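Local coordinates for protein salicylaldehyde dehydrogenase NahF (Pseudomonas putida, PDB 4JZ6) that binds salicylaldehyde and probably catalyses its NAD+-dependent oxidation to salicylate, a step of naphthalene degradation, at residues T36-K40 and E192-A196; V107-W113 and L295-I300; A289-F294 and F321-T325. One frame throughout, in Å; residues are numbered along the deposited sequence.

Contact 1 (T36-K40 and E192-A196); sequences TFERK and EFSPA
Arg39 and Phe193 bring the two backbones nearest, with their CA atoms 5.8 Å apart where strand 36-40 passes the turn that leads into helix 195-208. The side chain of Arg39 does most of the touching. Its chain bends at CG (chi2 51°), which lays the middle of it along the peptide of Phe193. CG sits 3.5 Å from Phe193 O. Farther out, Phe193 CD1 lies over one face of the guanidinium, 3.4 Å from Arg39 NH1. The ring does not stack flat on this group, since the two planes are 71° apart. The other end of the guanidinium is held elsewhere: NH2 bonds to Val345 O and Glu106 O. One face of the Phe193 ring is filled from its own segment, with Glu192 CG 3.8 Å above the centre.

Strand 36-40 is an outermost strand of the small four-stranded sheet near the N-terminus. Segment 192-196 follows strand 186-189 of the largely parallel sheet that, in aldehyde dehydrogenases, belongs to the Rossmann-type cofactor domain. The contact packs the N-terminal sheet against the turn after strand 186-189.

Phe37 turns its edge to the same turn. Glu192 O lies in the plane of the ring, 3.8 Å from Phe37 CE1, and Pro195 CB is 4.3 Å from Phe37 CZ. A single water donates to both Glu38 O and Glu192 O, at 2.8 Å and 2.7 Å.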
loop_
_atom_site.group_PDB
_atom_site.type_symbol
_atom_site.label_atom_id
_atom_site.label_comp_id
_atom_site.label_asym_id
_atom_site.label_seq_id
_atom_site.Cartn_x
_atom_site.Cartn_y
_atom_site.Cartn_z
ATOM N N THR A 36 -27.724 -23.672 -2.309
ATOM C CA THR A 36 -28.042 -22.325 -2.756
ATOM C C THR A 36 -28.289 -21.378 -1.589
ATOM O O THR A 36 -28.311 -21.792 -0.427
ATOM C CB THR A 36 -29.275 -22.315 -3.675
ATOM O OG1 THR A 36 -30.362 -22.976 -3.021
ATOM C CG2 THR A 36 -28.969 -23.030 -4.975
ATOM N N PHE A 37 -28.450 -20.100 -1.915
ATOM C CA PHE A 37 -28.871 -19.090 -0.953
ATOM C C PHE A 37 -29.720 -18.076 -1.699
ATOM O O PHE A 37 -29.595 -17.939 -2.918
ATOM C CB PHE A 37 -27.668 -18.408 -0.294
ATOM C CG PHE A 37 -26.911 -17.477 -1.204
ATOM C CD1 PHE A 37 -27.202 -16.122 -1.237
ATOM C CD2 PHE A 37 -25.893 -17.956 -2.011
ATOM C CE1 PHE A 37 -26.497 -15.262 -2.068
ATOM C CE2 PHE A 37 -25.182 -17.104 -2.842
ATOM C CZ PHE A 37 -25.483 -15.754 -2.869
ATOM N N GLU A 38 -30.575 -17.361 -0.978
ATOM C CA GLU A 38 -31.513 -16.453 -1.628
ATOM C C GLU A 38 -31.292 -14.990 -1.273
ATOM O O GLU A 38 -30.759 -14.664 -0.214
ATOM C CB GLU A 38 -32.952 -16.850 -1.303
ATOM C CG GLU A 38 -33.374 -18.186 -1.893
ATOM C CD GLU A 38 -34.724 -18.637 -1.388
ATOM O OE1 GLU A 38 -35.108 -18.212 -0.274
ATOM O OE2 GLU A 38 -35.399 -19.413 -2.103
ATOM N N ARG A 39 -31.689 -14.118 -2.193
ATOM C CA ARG A 39 -31.783 -12.695 -1.926
ATOM C C ARG A 39 -33.267 -12.360 -1.917
ATOM O O ARG A 39 -33.888 -12.229 -2.974
ATOM C CB ARG A 39 -31.049 -11.892 -3.003
ATOM C CG ARG A 39 -31.324 -10.394 -2.995
ATOM C CD ARG A 39 -31.122 -9.778 -1.619
ATOM N NE ARG A 39 -31.247 -8.320 -1.635
ATOM C CZ ARG A 39 -31.549 -7.589 -0.563
ATOM N NH1 ARG A 39 -31.763 -8.178 0.606
ATOM N NH2 ARG A 39 -31.643 -6.268 -0.656
ATOM N N LYS A 40 -33.848 -12.266 -0.724
ATOM C CA LYS A 40 -35.248 -11.891 -0.605
ATOM C C LYS A 40 -35.348 -10.372 -0.560
ATOM O O LYS A 40 -34.433 -9.697 -0.086
ATOM C CB LYS A 40 -35.876 -12.486 0.657
ATOM C CG LYS A 40 -35.827 -14.005 0.762
ATOM C CD LYS A 40 -36.284 -14.443 2.149
ATOM C CE LYS A 40 -36.060 -15.928 2.390
ATOM N NZ LYS A 40 -36.249 -16.282 3.832
ATOM N N GLU A 192 -23.859 -10.784 -1.357
ATOM C CA GLU A 192 -25.002 -11.629 -1.056
ATOM C C GLU A 192 -26.320 -10.935 -1.398
ATOM O O GLU A 192 -27.337 -11.598 -1.622
ATOM C CB GLU A 192 -24.987 -12.047 0.416
ATOM C CG GLU A 192 -25.194 -10.912 1.396
ATOM C CD GLU A 192 -23.907 -10.446 2.043
ATOM O OE1 GLU A 192 -22.852 -10.450 1.366
ATOM O OE2 GLU A 192 -23.958 -10.080 3.238
ATOM N N PHE A 193 -26.299 -9.605 -1.439
ATOM C CA PHE A 193 -27.500 -8.823 -1.719
ATOM C C PHE A 193 -27.666 -8.541 -3.214
ATOM O O PHE A 193 -28.726 -8.088 -3.665
ATOM C CB PHE A 193 -27.462 -7.501 -0.956
ATOM C CG PHE A 193 -27.393 -7.658 0.534
ATOM C CD1 PHE A 193 -28.437 -8.244 1.235
ATOM C CD2 PHE A 193 -26.293 -7.200 1.237
ATOM C CE1 PHE A 193 -28.379 -8.383 2.611
ATOM C CE2 PHE A 193 -26.227 -7.335 2.611
ATOM C CZ PHE A 193 -27.273 -7.927 3.301
ATOM N N SER A 194 -26.611 -8.806 -3.977
ATOM C CA SER A 194 -26.604 -8.485 -5.398
ATOM C C SER A 194 -26.093 -9.625 -6.300
ATOM O O SER A 194 -25.250 -9.394 -7.168
ATOM C CB SER A 194 -25.777 -7.212 -5.613
ATOM O OG SER A 194 -25.111 -7.241 -6.859
ATOM N N PRO A 195 -26.611 -10.858 -6.122
ATOM C CA PRO A 195 -25.984 -11.931 -6.899
ATOM C C PRO A 195 -26.379 -11.960 -8.377
ATOM O O PRO A 195 -25.573 -12.396 -9.201
ATOM C CB PRO A 195 -26.463 -13.197 -6.188
ATOM C CG PRO A 195 -27.761 -12.824 -5.627
ATOM C CD PRO A 195 -27.649 -11.383 -5.219
ATOM N N ALA A 196 -27.584 -11.516 -8.712
ATOM C CA ALA A 196 -28.002 -11.501 -10.110
ATOM C C ALA A 196 -27.247 -10.438 -10.896
ATOM O O ALA A 196 -26.862 -10.657 -12.047
ATOM C CB ALA A 196 -29.499 -11.286 -10.227
HETATM O O HOH W 1 -29.037 -12.533 0.324
#

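Contact 2 (V107-W113 and L295-I300); sequences VGASALW and LFQGQI. With NK (salicylaldehyde), chain B.
Trp113 and Phe296 form an offset stack, with the five-membered ring and the phenyl ring 3.9 Å apart between centroids and their planes at 14°. The indole leaves its CB with CG anti to the backbone N (chi1 177°), which sends it from the first turn of helix 111-130 over the loop 295-300. CG lies near Phe296 CB, which makes a CH-pi contact with the five-membered ring. CD1 is 3.4 Å from Phe296 CD1. NE1 stands 3.3 Å above the centre of the phenyl ring, and its hydrogen bond goes to Asn166 O. CE3 meets Leu295 CG at 4.1 Å. CZ3 and CH2 meet Ile300 CD1, the former at 3.9 Å. CZ2 reaches the substrate: the salicylaldehyde hydroxyl OAF lies at the indole edge, 3.5 Å away.

Phe296 is enclosed further. Gln299 NE2 lies over its opposite face, and Val107 O is in its plane, 3.2 Å from CE1. Replacing the indole by the methyl of an alanine is likely to leave one face of Phe296 without its partner, Asn166 O without this donor, and a gap beside the ligand hydroxyl.

No direct hydrogen bond joins the segments. One water accepts from Gln299 NE2 and probably donates to Val107 O; another links Ser110 N to Gln297 OE1. Aromatic and apolar packing therefore carries this pocket wall, while water takes up some polar groups behind it.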
loop_
_atom_site.group_PDB
_atom_site.type_symbol
_atom_site.label_atom_id
_atom_site.label_comp_id
_atom_site.label_asym_id
_atom_site.label_seq_id
_atom_site.Cartn_x
_atom_site.Cartn_y
_atom_site.Cartn_z
ATOM N N VAL A 107 -31.471 -4.490 -5.102
ATOM C CA VAL A 107 -30.914 -3.509 -4.179
ATOM C C VAL A 107 -31.708 -2.207 -4.130
ATOM O O VAL A 107 -31.197 -1.177 -3.686
ATOM C CB VAL A 107 -29.420 -3.219 -4.485
ATOM C CG1 VAL A 107 -28.624 -4.515 -4.512
ATOM C CG2 VAL A 107 -29.266 -2.465 -5.801
ATOM N N GLY A 108 -32.961 -2.266 -4.576
ATOM C CA GLY A 108 -33.863 -1.125 -4.517
ATOM C C GLY A 108 -33.339 0.130 -5.194
ATOM O O GLY A 108 -33.577 1.246 -4.727
ATOM N N ALA A 109 -32.618 -0.052 -6.295
ATOM C CA ALA A 109 -32.058 1.068 -7.030
ATOM C C ALA A 109 -33.077 1.643 -7.996
ATOM O O ALA A 109 -33.709 0.905 -8.743
ATOM C CB ALA A 109 -30.819 0.631 -7.786
ATOM N N SER A 110 -33.230 2.962 -7.975
ATOM C CA SER A 110 -34.055 3.652 -8.957
ATOM C C SER A 110 -33.391 3.580 -10.323
ATOM O O SER A 110 -32.197 3.294 -10.427
ATOM C CB SER A 110 -34.237 5.114 -8.564
ATOM O OG SER A 110 -32.990 5.790 -8.549
ATOM N N ALA A 111 -34.164 3.841 -11.371
ATOM C CA ALA A 111 -33.624 3.835 -12.726
ATOM C C ALA A 111 -32.468 4.832 -12.864
ATOM O O ALA A 111 -31.531 4.613 -13.629
ATOM C CB ALA A 111 -34.713 4.138 -13.732
ATOM N N LEU A 112 -32.548 5.931 -12.123
ATOM C CA LEU A 112 -31.486 6.924 -12.126
ATOM C C LEU A 112 -30.155 6.285 -11.728
ATOM O O LEU A 112 -29.181 6.352 -12.477
ATOM C CB LEU A 112 -31.828 8.075 -11.176
ATOM C CG LEU A 112 -30.750 9.142 -10.965
ATOM C CD1 LEU A 112 -30.472 9.910 -12.252
ATOM C CD2 LEU A 112 -31.147 10.092 -9.856
ATOM N N TRP A 113 -30.133 5.648 -10.559
ATOM C CA TRP A 113 -28.915 5.068 -9.990
ATOM C C TRP A 113 -28.451 3.847 -10.776
ATOM O O TRP A 113 -27.249 3.627 -10.955
ATOM C CB TRP A 113 -29.149 4.708 -8.515
ATOM C CG TRP A 113 -28.002 4.021 -7.808
ATOM C CD1 TRP A 113 -27.997 2.755 -7.287
ATOM C CD2 TRP A 113 -26.704 4.569 -7.533
ATOM N NE1 TRP A 113 -26.778 2.481 -6.712
ATOM C CE2 TRP A 113 -25.968 3.578 -6.848
ATOM C CE3 TRP A 113 -26.091 5.797 -7.804
ATOM C CZ2 TRP A 113 -24.650 3.784 -6.430
ATOM C CZ3 TRP A 113 -24.779 5.999 -7.386
ATOM C CH2 TRP A 113 -24.077 5.000 -6.706
ATOM N N LEU A 295 -29.271 10.525 -2.857
ATOM C CA LEU A 295 -29.127 9.657 -4.007
ATOM C C LEU A 295 -28.979 8.224 -3.494
ATOM O O LEU A 295 -28.198 7.974 -2.570
ATOM C CB LEU A 295 -27.925 10.078 -4.847
ATOM C CG LEU A 295 -27.565 9.185 -6.033
ATOM C CD1 LEU A 295 -28.733 9.052 -6.981
ATOM C CD2 LEU A 295 -26.371 9.764 -6.747
ATOM N N PHE A 296 -29.751 7.300 -4.075
ATOM C CA PHE A 296 -29.745 5.885 -3.677
ATOM C C PHE A 296 -29.939 5.709 -2.166
ATOM O O PHE A 296 -29.315 4.848 -1.540
ATOM C CB PHE A 296 -28.467 5.180 -4.164
ATOM C CG PHE A 296 -28.471 3.684 -3.964
ATOM C CD1 PHE A 296 -29.589 2.924 -4.284
ATOM C CD2 PHE A 296 -27.351 3.037 -3.454
ATOM C CE1 PHE A 296 -29.591 1.551 -4.093
ATOM C CE2 PHE A 296 -27.351 1.658 -3.269
ATOM C CZ PHE A 296 -28.474 0.918 -3.592
ATOM N N GLN A 297 -30.800 6.545 -1.591
ATOM C CA GLN A 297 -31.146 6.449 -0.177
ATOM C C GLN A 297 -29.947 6.600 0.748
ATOM O O GLN A 297 -29.896 5.949 1.787
ATOM C CB GLN A 297 -31.803 5.099 0.119
ATOM C CG GLN A 297 -32.965 4.775 -0.773
ATOM C CD GLN A 297 -32.607 3.862 -1.931
ATOM O OE1 GLN A 297 -32.802 4.219 -3.089
ATOM N NE2 GLN A 297 -32.098 2.674 -1.624
ATOM N N GLY A 298 -28.980 7.430 0.370
ATOM C CA GLY A 298 -27.795 7.619 1.187
ATOM C C GLY A 298 -27.025 6.332 1.449
ATOM O O GLY A 298 -26.333 6.193 2.462
ATOM N N GLN A 299 -27.152 5.380 0.533
ATOM C CA GLN A 299 -26.442 4.119 0.657
ATOM C C GLN A 299 -25.166 4.124 -0.180
ATOM O O GLN A 299 -24.726 3.087 -0.676
ATOM C CB GLN A 299 -27.346 2.955 0.263
ATOM C CG GLN A 299 -28.443 2.691 1.260
ATOM C CD GLN A 299 -29.257 1.460 0.913
ATOM O OE1 GLN A 299 -29.524 0.612 1.770
ATOM N NE2 GLN A 299 -29.664 1.357 -0.348
ATOM N N ILE A 300 -24.575 5.301 -0.338
ATOM C CA ILE A 300 -23.308 5.424 -1.041
ATOM C C ILE A 300 -22.254 5.721 0.011
ATOM O O ILE A 300 -22.524 6.475 0.941
ATOM C CB ILE A 300 -23.361 6.562 -2.079
ATOM C CG1 ILE A 300 -24.687 6.512 -2.844
ATOM C CG2 ILE A 300 -22.176 6.482 -3.028
ATOM C CD1 ILE A 300 -24.852 7.601 -3.878
HETATM O OAH NK B . -19.480 4.859 -2.192
HETATM C CAD NK B . -19.648 3.936 -2.964
HETATM C CAA NK B . -19.408 4.237 -4.392
HETATM C CAC NK B . -18.235 4.855 -4.820
HETATM C CAG NK B . -18.061 5.120 -6.175
HETATM C CAI NK B . -19.047 4.791 -7.087
HETATM C CAE NK B . -20.215 4.185 -6.661
HETATM C CAB NK B . -20.399 3.908 -5.307
HETATM O OAF NK B . -21.541 3.307 -4.834
HETATM O O HOH W 2 -31.302 -0.862 -0.993
HETATM O O HOH W 3 -32.745 4.861 -5.747
#

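Contact 3 (A289-F294 and F321-T325); sequences AVFGSF and FVEKT
The ring of Phe321 is a knob in a hole made by Ala289, Val290, Ser293 and Phe294. Its CG is anti to the backbone N (chi1 -169°), which carries the ring across to helix 282-294. The two short segments cross at -58°, with their axes 10.4 Å apart.

Apolar contacts dominate. Ala289 CB sits over one face of the Phe321 ring in a CH-pi contact, 4.2 Å from its centroid. Val290 CG2 comes to the ring edge, in its plane, 3.7 Å from Phe321 CD1. The same methyl touches Lys324 CB at 3.7 Å, although the lysine chain then leads away. Phe294 meets the next turn of the partner helix: its CE2 is 3.4 Å from Thr325 CG2, and the two side chains cross at about a right angle.

Hydrogen bonds stay within each helix. Ser293 OG donates to Ala289 O at 2.8 Å, and Thr325 OG1 donates to Phe321 O at 2.7 Å. Both hydroxyls approach from above the carbonyl plane, while the backbone N of the same residue reaches the oxygen from the other face. Each of these carbonyls is therefore gripped twice, and the two hydroxyls are satisfied inside the apolar interface.

The second subunit adds packing on the first helix, with its Phe500 on Val290. Ala289 and Phe321 both rest on Leu307 of strand 306-310. The strand lies between the two helices in sequence, and both pack against it at an angle to each other, as expected in the alpha/beta catalytic domain of aldehyde dehydrogenases.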
loop_
_atom_site.group_PDB
_atom_site.type_symbol
_atom_site.label_atom_id
_atom_site.label_comp_id
_atom_site.label_asym_id
_atom_site.label_seq_id
_atom_site.Cartn_x
_atom_site.Cartn_y
_atom_site.Cartn_z
ATOM N N ALA A 289 -26.514 19.497 -1.591
ATOM C CA ALA A 289 -26.838 18.792 -0.361
ATOM C C ALA A 289 -27.938 17.760 -0.602
ATOM O O ALA A 289 -27.781 16.588 -0.262
ATOM C CB ALA A 289 -27.242 19.775 0.730
ATOM N N VAL A 290 -29.044 18.203 -1.200
ATOM C CA VAL A 290 -30.167 17.318 -1.505
ATOM C C VAL A 290 -29.725 16.114 -2.333
ATOM O O VAL A 290 -30.098 14.975 -2.042
ATOM C CB VAL A 290 -31.289 18.068 -2.240
ATOM C CG1 VAL A 290 -32.342 17.098 -2.736
ATOM C CG2 VAL A 290 -31.912 19.088 -1.318
ATOM N N PHE A 291 -28.906 16.372 -3.346
ATOM C CA PHE A 291 -28.431 15.322 -4.234
ATOM C C PHE A 291 -27.506 14.332 -3.533
ATOM O O PHE A 291 -27.736 13.119 -3.573
ATOM C CB PHE A 291 -27.721 15.937 -5.440
ATOM C CG PHE A 291 -27.029 14.931 -6.314
ATOM C CD1 PHE A 291 -27.756 14.095 -7.143
ATOM C CD2 PHE A 291 -25.650 14.837 -6.319
ATOM C CE1 PHE A 291 -27.121 13.173 -7.949
ATOM C CE2 PHE A 291 -25.006 13.921 -7.124
ATOM C CZ PHE A 291 -25.742 13.087 -7.939
ATOM N N GLY A 292 -26.457 14.855 -2.903
ATOM C CA GLY A 292 -25.447 14.024 -2.273
ATOM C C GLY A 292 -25.977 13.254 -1.079
ATOM O O GLY A 292 -25.497 12.169 -0.767
ATOM N N SER A 293 -26.981 13.814 -0.412
ATOM C CA SER A 293 -27.532 13.184 0.778
ATOM C C SER A 293 -28.447 12.009 0.457
ATOM O O SER A 293 -28.420 10.988 1.149
ATOM C CB SER A 293 -28.295 14.204 1.622
ATOM O OG SER A 293 -27.406 15.160 2.168
ATOM N N PHE A 294 -29.246 12.142 -0.595
ATOM C CA PHE A 294 -30.345 11.210 -0.787
ATOM C C PHE A 294 -30.331 10.398 -2.071
ATOM O O PHE A 294 -31.276 9.656 -2.347
ATOM C CB PHE A 294 -31.667 11.943 -0.627
ATOM C CG PHE A 294 -31.813 12.599 0.698
ATOM C CD1 PHE A 294 -31.881 11.835 1.853
ATOM C CD2 PHE A 294 -31.860 13.975 0.800
ATOM C CE1 PHE A 294 -32.007 12.432 3.090
ATOM C CE2 PHE A 294 -31.986 14.583 2.030
ATOM C CZ PHE A 294 -32.059 13.811 3.184
ATOM N N PHE A 321 -33.151 23.430 2.764
ATOM C CA PHE A 321 -32.810 22.014 2.697
ATOM C C PHE A 321 -34.018 21.160 3.086
ATOM O O PHE A 321 -34.347 20.182 2.410
ATOM C CB PHE A 321 -31.636 21.737 3.639
ATOM C CG PHE A 321 -31.017 20.379 3.475
ATOM C CD1 PHE A 321 -31.164 19.664 2.297
ATOM C CD2 PHE A 321 -30.279 19.818 4.511
ATOM C CE1 PHE A 321 -30.587 18.409 2.157
ATOM C CE2 PHE A 321 -29.702 18.572 4.379
ATOM C CZ PHE A 321 -29.856 17.863 3.201
ATOM N N VAL A 322 -34.686 21.547 4.167
ATOM C CA VAL A 322 -35.826 20.792 4.663
ATOM C C VAL A 322 -36.997 20.851 3.687
ATOM O O VAL A 322 -37.679 19.849 3.457
ATOM C CB VAL A 322 -36.250 21.268 6.071
ATOM C CG1 VAL A 322 -37.695 20.866 6.379
ATOM C CG2 VAL A 322 -35.297 20.707 7.114
ATOM N N GLU A 323 -37.206 22.023 3.098
ATOM C CA GLU A 323 -38.280 22.212 2.134
ATOM C C GLU A 323 -38.119 21.234 0.972
ATOM O O GLU A 323 -39.028 20.455 0.681
ATOM C CB GLU A 323 -38.293 23.660 1.636
ATOM C CG GLU A 323 -39.653 24.159 1.179
ATOM C CD GLU A 323 -40.009 23.689 -0.219
ATOM O OE1 GLU A 323 -39.109 23.671 -1.090
ATOM O OE2 GLU A 323 -41.191 23.338 -0.442
ATOM N N LYS A 324 -36.956 21.265 0.328
ATOM C CA LYS A 324 -36.665 20.372 -0.794
ATOM C C LYS A 324 -36.758 18.893 -0.410
ATOM O O LYS A 324 -37.321 18.077 -1.145
ATOM C CB LYS A 324 -35.269 20.657 -1.349
ATOM C CG LYS A 324 -35.099 22.031 -1.948
ATOM C CD LYS A 324 -36.110 22.284 -3.049
ATOM C CE LYS A 324 -35.865 23.634 -3.705
ATOM N NZ LYS A 324 -37.071 24.151 -4.411
ATOM N N THR A 325 -36.189 18.559 0.743
ATOM C CA THR A 325 -36.095 17.175 1.197
ATOM C C THR A 325 -37.467 16.528 1.425
ATOM O O THR A 325 -37.703 15.394 0.996
ATOM C CB THR A 325 -35.217 17.080 2.462
ATOM O OG1 THR A 325 -33.904 17.545 2.146
ATOM C CG2 THR A 325 -35.125 15.654 2.966
#

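Along the chain, contacts 1 and 2 interleave: 36-40, 107-113, 192-196, then 295-300. Contacts 2 and 3 also alternate (107-113, 289-294, 295-300, 321-325), and 289-294 runs directly into 295-300. Contact 2 lies between the others, its centre about 18 Å from that of contact 1 and about 14 Å from that of contact 3. Contacts 1 and 3 have centres about 31 Å apart and do not touch. Val107 CG1 packs on Phe193 O and Ser194 CB, which joins contacts 1 and 2. Helix 282-294 carries contact 3 and ends at the pocket loop of contact 2. The chain itself thus joins contact 2 to contact 3, beside the seven-stranded sheet. Contacts 2 and 3 both also touch the second subunit.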